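Local coordinates for lipase, class 3 (PDB 6L7N), which probably hydrolyses the ester bonds of acylglycerols, as a class 3 fungal lipase of the alpha/beta-hydrolase superfamily, at residues H198-V203 with F258-W263; N192-T197 with P218-T223; G107-L112 with V178-L183. All coordinates share one frame; numbering follows the deposited sequence.

In the fold
Segment 192-197 runs straight on into 198-203, so the strand that pairs with 219-222 in contact 2 leads into the loop that carries D201 in contact 1. The centres of these two contacts are about 13 Å apart, and they touch where T199 N meets I222 O at 2.8 Å. Contact 1 holds D201 and H261, which with S147 probably form the catalytic triad. Contact 2 lies inside the central sheet, with T197 close to that probable triad but not touching it. Contact 3 stands apart, its centre about 23 Å from that of contact 1 and about 19 Å from that of contact 2; its helix 181-190 leads directly into strand 193-198.

Contact 1 of 3, residues H198-V203 with F258-W263; sequences HTDDPV and FEAHKW
H261 directs ND1 at OD2 of D201, 2.7 Å away along an almost straight bond (171°). The oxygen lies in the plane of the imidazole and is met on the syn side of the carboxylate. H261 NE2 is hydrogen-bonded to S147 OG, so the three residues have the charge-relay geometry of a Ser-His-Asp triad and probably form the active site, as in related lipases. The short aspartate is well suited to this tight place: with CG anti to the backbone N (chi1 -177°), OD1 accepts from V203 N at 3.0 Å in an Asx turn, while OD2 also binds Y264 OH. V203 then lays CG2 over the centre of the H261 ring, 3.5 Å from its centroid, a CH-pi contact that probably helps to limit the ring's tilt. Beside it, small A260 lets the two backbones come close, its methyl 3.7 Å from D201 N. H198 reaches A260 O with ND1 at 2.9 Å, in the ring plane and on a carbonyl lone pair. Its NE2 bonds to S224 O, and two carbonyl partners are consistent with a doubly protonated ring. Buried P202 completes the packed part, its CG meeting the F258 ring at the edge, 4.0 Å from CD1.

The looser side is made by partly exposed T199, D200 and W263. D200 offers A260 CB no more than OD1 at 3.7 Å. W263 touches H198 mainly through its backbone O, which lies over one face of the imidazole without a hydrogen bond. H198 ends strand 193-198 of the central sheet, and helix 88-94 covers V203 and F258 through V88.

Contact 2 of 3, residues N192-T197 with P218-T223; sequences NNYRFT and PEYWIT
R195 to T197 and E219 to I222 pair as parallel neighbours in the central sheet of the alpha/beta-hydrolase fold, their short axes inclined at 33°. Y220 N donates to R195 O at 2.8 Å, T197 N to Y220 O at 2.9 Å and I222 N to T197 O at 2.8 Å, so Y220 uses both its backbone N and O toward the other strand. Before this register begins, the strands diverge and a water takes over: it donates to N193 O and P218 O and accepts from R195 N at 2.9 Å.

On one face the side chains are aromatic. F196 CD2 lies 3.5 Å from Y220 CB, the two rings being oblique to each other, while Y194 runs alongside Y220 in the same direction. The flat rings of F196 and Y220 suit a face packed against F12 of helix 6-22.

The other face mixes polar side chains with the W221 indole. The T197 hydroxyl donates to the anti lone pair of E219 OE2 at 2.6 Å, and N247 N gives the same oxygen a second bond. R195 starts out extended, then turns at chi3 (63°), which carries its guanidinium over E219 CA and brings NH1 to 3.3 Å from E219 CB. Its charge stays 4.4 Å from E219 OE1, measured from NH1, too far for a salt bridge; NE is held instead by I216 O. W221 sends NE1 to T199 O, tying this strand to the loop beyond T197.

Strand 169-173 flanks 193-198, and strand 235-238 closes the sheet beyond 219-222. F12 meets both F196 and Y220 edge-to-face.

Contact 3 of 3, residues G107-L112 with V178-L183; sequences GCLADL and VANVPL
N180 faces the loop G107 to L109, and its side chain makes two of the four hydrogen bonds across the contact. Its CB approaches L109 O to 4.1 Å. With chi1 at 59°, CG sits between the backbone N and carbonyl carbon, folding the amide back toward the start of helix 181-190 and against L109 N. From CG the two branches part. OD1 accepts from L109 N at 3.0 Å, almost straight (176°), and from L183 N at 3.2 Å; these donors come from opposite faces of the amide plane, and the second makes N180 the N-cap of its helix. ND2 donates to G107 O at 3.0 Å, close to the amide plane, while its other flank packs against the L109 side chain.

The backbones support this grip. N180 N donates to L109 O at 3.1 Å and D111 N to V178 O at 2.9 Å, either side of the single bridge between A110 and A179. G107 has positive phi (78°), a conformation glycine adopts easily. Next to the polar seam, C108 CB meets L183 CB at 3.7 Å and its SG, in a disulfide with C105, rests against P182; L183 CD2 extends to the methyl of A110. Leucine suits this side because it also reaches L155 of helix 148-161. D111 OD1 accepts from F114 N and caps helix 112-135.

Asparagine joins donor and acceptor in one uncharged group, and the different partners of OD1 and ND2 favour a single orientation of the amide. The helix start would probably polarise OD1, strengthening its hold on both backbone N-H groups.

Contact 1 of 3, residues H198-V203 with F258-W263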
# COMPACT_ATOMS: atom_id res chain seq x y z
N HIS A 198 9.77 7.07 3.64
CA HIS A 198 10.58 8.12 3.03
C HIS A 198 11.03 9.07 4.11
O HIS A 198 10.20 9.62 4.84
CB HIS A 198 9.81 8.88 1.95
CG HIS A 198 10.61 9.95 1.28
ND1 HIS A 198 10.09 11.18 0.95
CD2 HIS A 198 11.91 9.98 0.89
CE1 HIS A 198 11.03 11.92 0.38
NE2 HIS A 198 12.15 11.22 0.34
N THR A 199 12.36 9.25 4.23
CA THR A 199 12.98 10.17 5.17
C THR A 199 12.17 10.24 6.46
O THR A 199 12.05 9.23 7.15
CB THR A 199 13.20 11.56 4.53
OG1 THR A 199 11.98 12.07 3.98
CG2 THR A 199 14.23 11.46 3.42
N ASP A 200 11.57 11.40 6.75
CA ASP A 200 10.89 11.63 8.02
C ASP A 200 9.37 11.78 7.87
O ASP A 200 8.72 12.37 8.74
CB ASP A 200 11.49 12.85 8.75
CG ASP A 200 11.52 14.12 7.88
OD1 ASP A 200 10.85 14.19 6.83
OD2 ASP A 200 12.25 15.06 8.28
N ASP A 201 8.79 11.24 6.79
CA ASP A 201 7.34 11.14 6.61
C ASP A 201 6.66 10.79 7.94
O ASP A 201 7.02 9.80 8.57
CB ASP A 201 7.06 10.08 5.54
CG ASP A 201 5.59 9.92 5.20
OD1 ASP A 201 4.72 10.62 5.76
OD2 ASP A 201 5.30 9.02 4.38
N PRO A 202 5.71 11.61 8.41
CA PRO A 202 5.05 11.28 9.69
C PRO A 202 4.07 10.13 9.61
O PRO A 202 3.80 9.48 10.63
CB PRO A 202 4.32 12.58 10.05
CG PRO A 202 4.11 13.27 8.74
CD PRO A 202 5.33 12.94 7.92
N VAL A 203 3.54 9.83 8.43
CA VAL A 203 2.45 8.87 8.36
C VAL A 203 2.91 7.47 8.74
O VAL A 203 2.21 6.81 9.53
CB VAL A 203 1.78 8.92 6.98
CG1 VAL A 203 0.74 7.80 6.85
CG2 VAL A 203 1.14 10.29 6.79
N PHE A 258 5.36 16.86 6.65
CA PHE A 258 4.33 16.16 5.89
C PHE A 258 4.64 16.05 4.41
O PHE A 258 4.18 15.09 3.75
CB PHE A 258 2.97 16.83 6.10
CG PHE A 258 1.80 16.01 5.62
CD1 PHE A 258 1.45 14.83 6.25
CD2 PHE A 258 1.04 16.43 4.54
CE1 PHE A 258 0.39 14.08 5.81
CE2 PHE A 258 -0.03 15.69 4.09
CZ PHE A 258 -0.36 14.50 4.72
N GLU A 259 5.39 17.00 3.84
CA GLU A 259 5.67 16.92 2.40
C GLU A 259 6.36 15.62 2.04
O GLU A 259 6.13 15.09 0.94
CB GLU A 259 6.53 18.11 1.95
CG GLU A 259 6.11 19.44 2.55
CD GLU A 259 7.09 19.93 3.61
OE1 GLU A 259 7.69 21.01 3.40
OE2 GLU A 259 7.25 19.23 4.65
N ALA A 260 7.17 15.06 2.95
CA ALA A 260 7.88 13.83 2.62
C ALA A 260 6.93 12.68 2.32
O ALA A 260 7.36 11.67 1.75
CB ALA A 260 8.82 13.45 3.77
N HIS A 261 5.65 12.81 2.69
CA HIS A 261 4.67 11.75 2.48
C HIS A 261 4.30 11.59 1.02
O HIS A 261 3.87 10.51 0.60
CB HIS A 261 3.41 12.05 3.28
CG HIS A 261 2.41 10.93 3.29
ND1 HIS A 261 2.73 9.63 3.64
CD2 HIS A 261 1.09 10.91 2.99
CE1 HIS A 261 1.65 8.87 3.57
NE2 HIS A 261 0.64 9.62 3.17
N LYS A 262 4.44 12.65 0.23
CA LYS A 262 3.91 12.55 -1.12
C LYS A 262 4.93 12.03 -2.12
O LYS A 262 4.54 11.64 -3.23
CB LYS A 262 3.35 13.91 -1.55
CG LYS A 262 2.30 14.41 -0.54
CD LYS A 262 1.08 14.91 -1.24
CE LYS A 262 0.32 15.99 -0.49
NZ LYS A 262 -0.63 16.71 -1.40
N TRP A 263 6.20 11.96 -1.75
CA TRP A 263 7.30 11.72 -2.67
C TRP A 263 7.88 10.33 -2.43
O TRP A 263 8.82 10.15 -1.65
CB TRP A 263 8.35 12.83 -2.52
CG TRP A 263 7.82 14.14 -3.02
CD1 TRP A 263 7.34 15.19 -2.27
CD2 TRP A 263 7.66 14.53 -4.39
NE1 TRP A 263 6.93 16.21 -3.10
CE2 TRP A 263 7.12 15.83 -4.40
CE3 TRP A 263 7.95 13.90 -5.61
CZ2 TRP A 263 6.85 16.51 -5.59
CZ3 TRP A 263 7.68 14.59 -6.79
CH2 TRP A 263 7.14 15.88 -6.77

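Contact 2 of 3, residues N192-T197 with P218-T223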
# COMPACT_ATOMS: atom_id res chain seq x y z
N ASN A 192 7.02 -11.94 0.93
CA ASN A 192 6.57 -11.16 -0.23
C ASN A 192 6.03 -9.78 0.18
O ASN A 192 5.06 -9.29 -0.40
CB ASN A 192 5.53 -11.92 -1.04
CG ASN A 192 6.11 -13.15 -1.74
OD1 ASN A 192 7.16 -13.07 -2.39
ND2 ASN A 192 5.44 -14.28 -1.61
N ASN A 193 6.65 -9.16 1.18
CA ASN A 193 6.20 -7.86 1.69
C ASN A 193 7.21 -6.78 1.36
O ASN A 193 8.38 -6.86 1.76
CB ASN A 193 6.00 -7.91 3.21
CG ASN A 193 4.95 -8.90 3.62
OD1 ASN A 193 3.80 -8.85 3.14
ND2 ASN A 193 5.33 -9.82 4.50
N TYR A 194 6.75 -5.74 0.68
CA TYR A 194 7.60 -4.61 0.29
C TYR A 194 6.98 -3.34 0.84
O TYR A 194 6.03 -2.80 0.27
CB TYR A 194 7.76 -4.57 -1.22
CG TYR A 194 8.38 -5.84 -1.70
CD1 TYR A 194 9.75 -6.01 -1.64
CD2 TYR A 194 7.60 -6.89 -2.16
CE1 TYR A 194 10.34 -7.17 -2.04
CE2 TYR A 194 8.19 -8.08 -2.57
CZ TYR A 194 9.56 -8.19 -2.51
OH TYR A 194 10.18 -9.33 -2.92
N ARG A 195 7.49 -2.89 1.99
CA ARG A 195 6.94 -1.73 2.69
C ARG A 195 7.96 -0.61 2.65
O ARG A 195 9.14 -0.83 2.93
CB ARG A 195 6.60 -2.08 4.13
CG ARG A 195 5.97 -0.91 4.89
CD ARG A 195 5.62 -1.25 6.32
NE ARG A 195 6.78 -1.59 7.14
CZ ARG A 195 7.60 -0.70 7.71
NH1 ARG A 195 8.61 -1.14 8.45
NH2 ARG A 195 7.42 0.61 7.53
N PHE A 196 7.50 0.59 2.32
CA PHE A 196 8.39 1.71 2.07
C PHE A 196 8.11 2.85 3.03
O PHE A 196 6.96 3.11 3.40
CB PHE A 196 8.24 2.20 0.63
CG PHE A 196 8.60 1.16 -0.38
CD1 PHE A 196 7.68 0.19 -0.76
CD2 PHE A 196 9.87 1.13 -0.94
CE1 PHE A 196 8.02 -0.78 -1.71
CE2 PHE A 196 10.21 0.16 -1.87
CZ PHE A 196 9.27 -0.79 -2.25
N THR A 197 9.18 3.53 3.41
CA THR A 197 9.11 4.79 4.12
C THR A 197 10.00 5.79 3.39
O THR A 197 10.88 5.41 2.62
CB THR A 197 9.55 4.64 5.57
OG1 THR A 197 10.90 4.18 5.58
CG2 THR A 197 8.66 3.63 6.32
N PRO A 218 10.75 -6.42 6.28
CA PRO A 218 11.61 -5.25 6.56
C PRO A 218 11.00 -3.91 6.12
O PRO A 218 9.86 -3.86 5.65
CB PRO A 218 12.87 -5.54 5.74
CG PRO A 218 12.32 -6.32 4.52
CD PRO A 218 11.18 -7.15 5.07
N GLU A 219 11.77 -2.85 6.31
CA GLU A 219 11.43 -1.50 5.90
C GLU A 219 12.40 -1.07 4.80
O GLU A 219 13.61 -1.18 4.96
CB GLU A 219 11.52 -0.53 7.09
CG GLU A 219 11.53 0.97 6.73
CD GLU A 219 11.88 1.86 7.90
OE1 GLU A 219 12.20 1.33 8.98
OE2 GLU A 219 11.85 3.10 7.74
N TYR A 220 11.86 -0.59 3.68
CA TYR A 220 12.65 -0.00 2.60
C TYR A 220 12.57 1.51 2.78
O TYR A 220 11.57 2.13 2.43
CB TYR A 220 12.13 -0.45 1.24
CG TYR A 220 12.49 -1.88 0.94
CD1 TYR A 220 13.68 -2.20 0.29
CD2 TYR A 220 11.67 -2.92 1.35
CE1 TYR A 220 14.03 -3.52 0.03
CE2 TYR A 220 12.01 -4.25 1.09
CZ TYR A 220 13.19 -4.54 0.43
OH TYR A 220 13.54 -5.85 0.17
N TRP A 221 13.62 2.07 3.35
CA TRP A 221 13.67 3.47 3.76
C TRP A 221 14.38 4.26 2.67
O TRP A 221 15.60 4.13 2.49
CB TRP A 221 14.40 3.59 5.10
CG TRP A 221 14.40 4.94 5.72
CD1 TRP A 221 13.44 5.92 5.60
CD2 TRP A 221 15.42 5.48 6.57
NE1 TRP A 221 13.82 7.03 6.34
CE2 TRP A 221 15.02 6.77 6.95
CE3 TRP A 221 16.63 4.97 7.06
CZ2 TRP A 221 15.80 7.58 7.78
CZ3 TRP A 221 17.40 5.77 7.89
CH2 TRP A 221 16.98 7.05 8.25
N ILE A 222 13.62 5.06 1.93
CA ILE A 222 14.14 5.95 0.91
C ILE A 222 14.67 7.20 1.60
O ILE A 222 13.91 7.94 2.24
CB ILE A 222 13.06 6.31 -0.12
CG1 ILE A 222 12.37 5.04 -0.62
CG2 ILE A 222 13.67 7.08 -1.29
CD1 ILE A 222 10.97 5.28 -1.12
N THR A 223 15.97 7.44 1.50
CA THR A 223 16.62 8.52 2.23
C THR A 223 16.83 9.77 1.38
O THR A 223 17.21 10.81 1.92
CB THR A 223 17.96 8.04 2.78
OG1 THR A 223 18.79 7.61 1.69
CG2 THR A 223 17.75 6.87 3.72
O HOH W 1 9.44 -4.69 3.05
O HOH W 2 11.32 -0.77 10.37

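Contact 3 of 3, residues G107-L112 with V178-L183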
# COMPACT_ATOMS: atom_id res chain seq x y z
N GLY A 107 -3.81 -14.06 18.80
CA GLY A 107 -3.33 -12.86 19.43
C GLY A 107 -3.25 -11.64 18.55
O GLY A 107 -2.94 -10.55 19.06
N CYS A 108 -3.53 -11.76 17.26
CA CYS A 108 -3.39 -10.64 16.34
C CYS A 108 -4.54 -9.66 16.50
O CYS A 108 -5.71 -10.05 16.54
CB CYS A 108 -3.33 -11.17 14.90
SG CYS A 108 -1.92 -12.28 14.72
N LEU A 109 -4.19 -8.38 16.62
CA LEU A 109 -5.14 -7.27 16.66
C LEU A 109 -4.77 -6.31 15.56
O LEU A 109 -3.59 -6.06 15.32
CB LEU A 109 -5.11 -6.52 18.01
CG LEU A 109 -5.51 -7.31 19.26
CD1 LEU A 109 -5.20 -6.50 20.50
CD2 LEU A 109 -6.98 -7.71 19.21
N ALA A 110 -5.79 -5.75 14.90
CA ALA A 110 -5.60 -4.79 13.82
C ALA A 110 -6.20 -3.45 14.21
O ALA A 110 -7.02 -3.33 15.12
CB ALA A 110 -6.23 -5.28 12.51
N ASP A 111 -5.75 -2.41 13.51
CA ASP A 111 -6.36 -1.09 13.61
C ASP A 111 -7.78 -1.13 13.08
O ASP A 111 -8.01 -1.55 11.94
CB ASP A 111 -5.55 -0.07 12.81
CG ASP A 111 -6.15 1.29 12.86
OD1 ASP A 111 -7.11 1.62 12.09
OD2 ASP A 111 -5.67 2.06 13.69
N LEU A 112 -8.73 -0.68 13.89
CA LEU A 112 -10.14 -0.86 13.55
C LEU A 112 -10.52 -0.14 12.26
O LEU A 112 -11.30 -0.66 11.46
CB LEU A 112 -11.01 -0.36 14.70
CG LEU A 112 -12.52 -0.32 14.40
CD1 LEU A 112 -13.04 -1.74 14.13
CD2 LEU A 112 -13.27 0.35 15.54
N VAL A 178 -0.42 -1.10 11.10
CA VAL A 178 -1.78 -1.61 10.95
C VAL A 178 -2.17 -2.58 12.03
O VAL A 178 -3.33 -3.01 12.07
CB VAL A 178 -1.99 -2.25 9.55
CG1 VAL A 178 -1.46 -1.34 8.49
CG2 VAL A 178 -1.34 -3.61 9.47
N ALA A 179 -1.26 -2.93 12.94
CA ALA A 179 -1.62 -3.97 13.89
C ALA A 179 -0.58 -4.07 14.99
O ALA A 179 0.39 -3.30 15.03
CB ALA A 179 -1.74 -5.29 13.17
N ASN A 180 -0.74 -5.08 15.84
CA ASN A 180 0.12 -5.25 17.00
C ASN A 180 1.30 -6.16 16.64
O ASN A 180 1.48 -6.57 15.50
CB ASN A 180 -0.70 -5.78 18.18
CG ASN A 180 -1.37 -7.11 17.89
OD1 ASN A 180 -1.33 -7.62 16.77
ND2 ASN A 180 -1.93 -7.72 18.94
N VAL A 181 2.14 -6.45 17.65
CA VAL A 181 3.30 -7.31 17.43
C VAL A 181 2.95 -8.68 16.84
O VAL A 181 3.66 -9.12 15.92
CB VAL A 181 4.10 -7.45 18.73
CG1 VAL A 181 5.07 -8.50 18.56
CG2 VAL A 181 4.86 -6.21 19.04
N PRO A 182 1.97 -9.43 17.35
CA PRO A 182 1.67 -10.73 16.74
C PRO A 182 1.23 -10.60 15.30
O PRO A 182 1.63 -11.42 14.46
CB PRO A 182 0.54 -11.31 17.59
CG PRO A 182 -0.02 -10.21 18.27
CD PRO A 182 0.97 -9.10 18.39
N LEU A 183 0.44 -9.58 14.97
CA LEU A 183 0.02 -9.50 13.57
C LEU A 183 1.19 -9.12 12.67
O LEU A 183 1.36 -9.70 11.60
CB LEU A 183 -1.14 -8.53 13.39
CG LEU A 183 -1.71 -8.52 11.95
CD1 LEU A 183 -1.81 -9.92 11.39
CD2 LEU A 183 -3.08 -7.88 11.87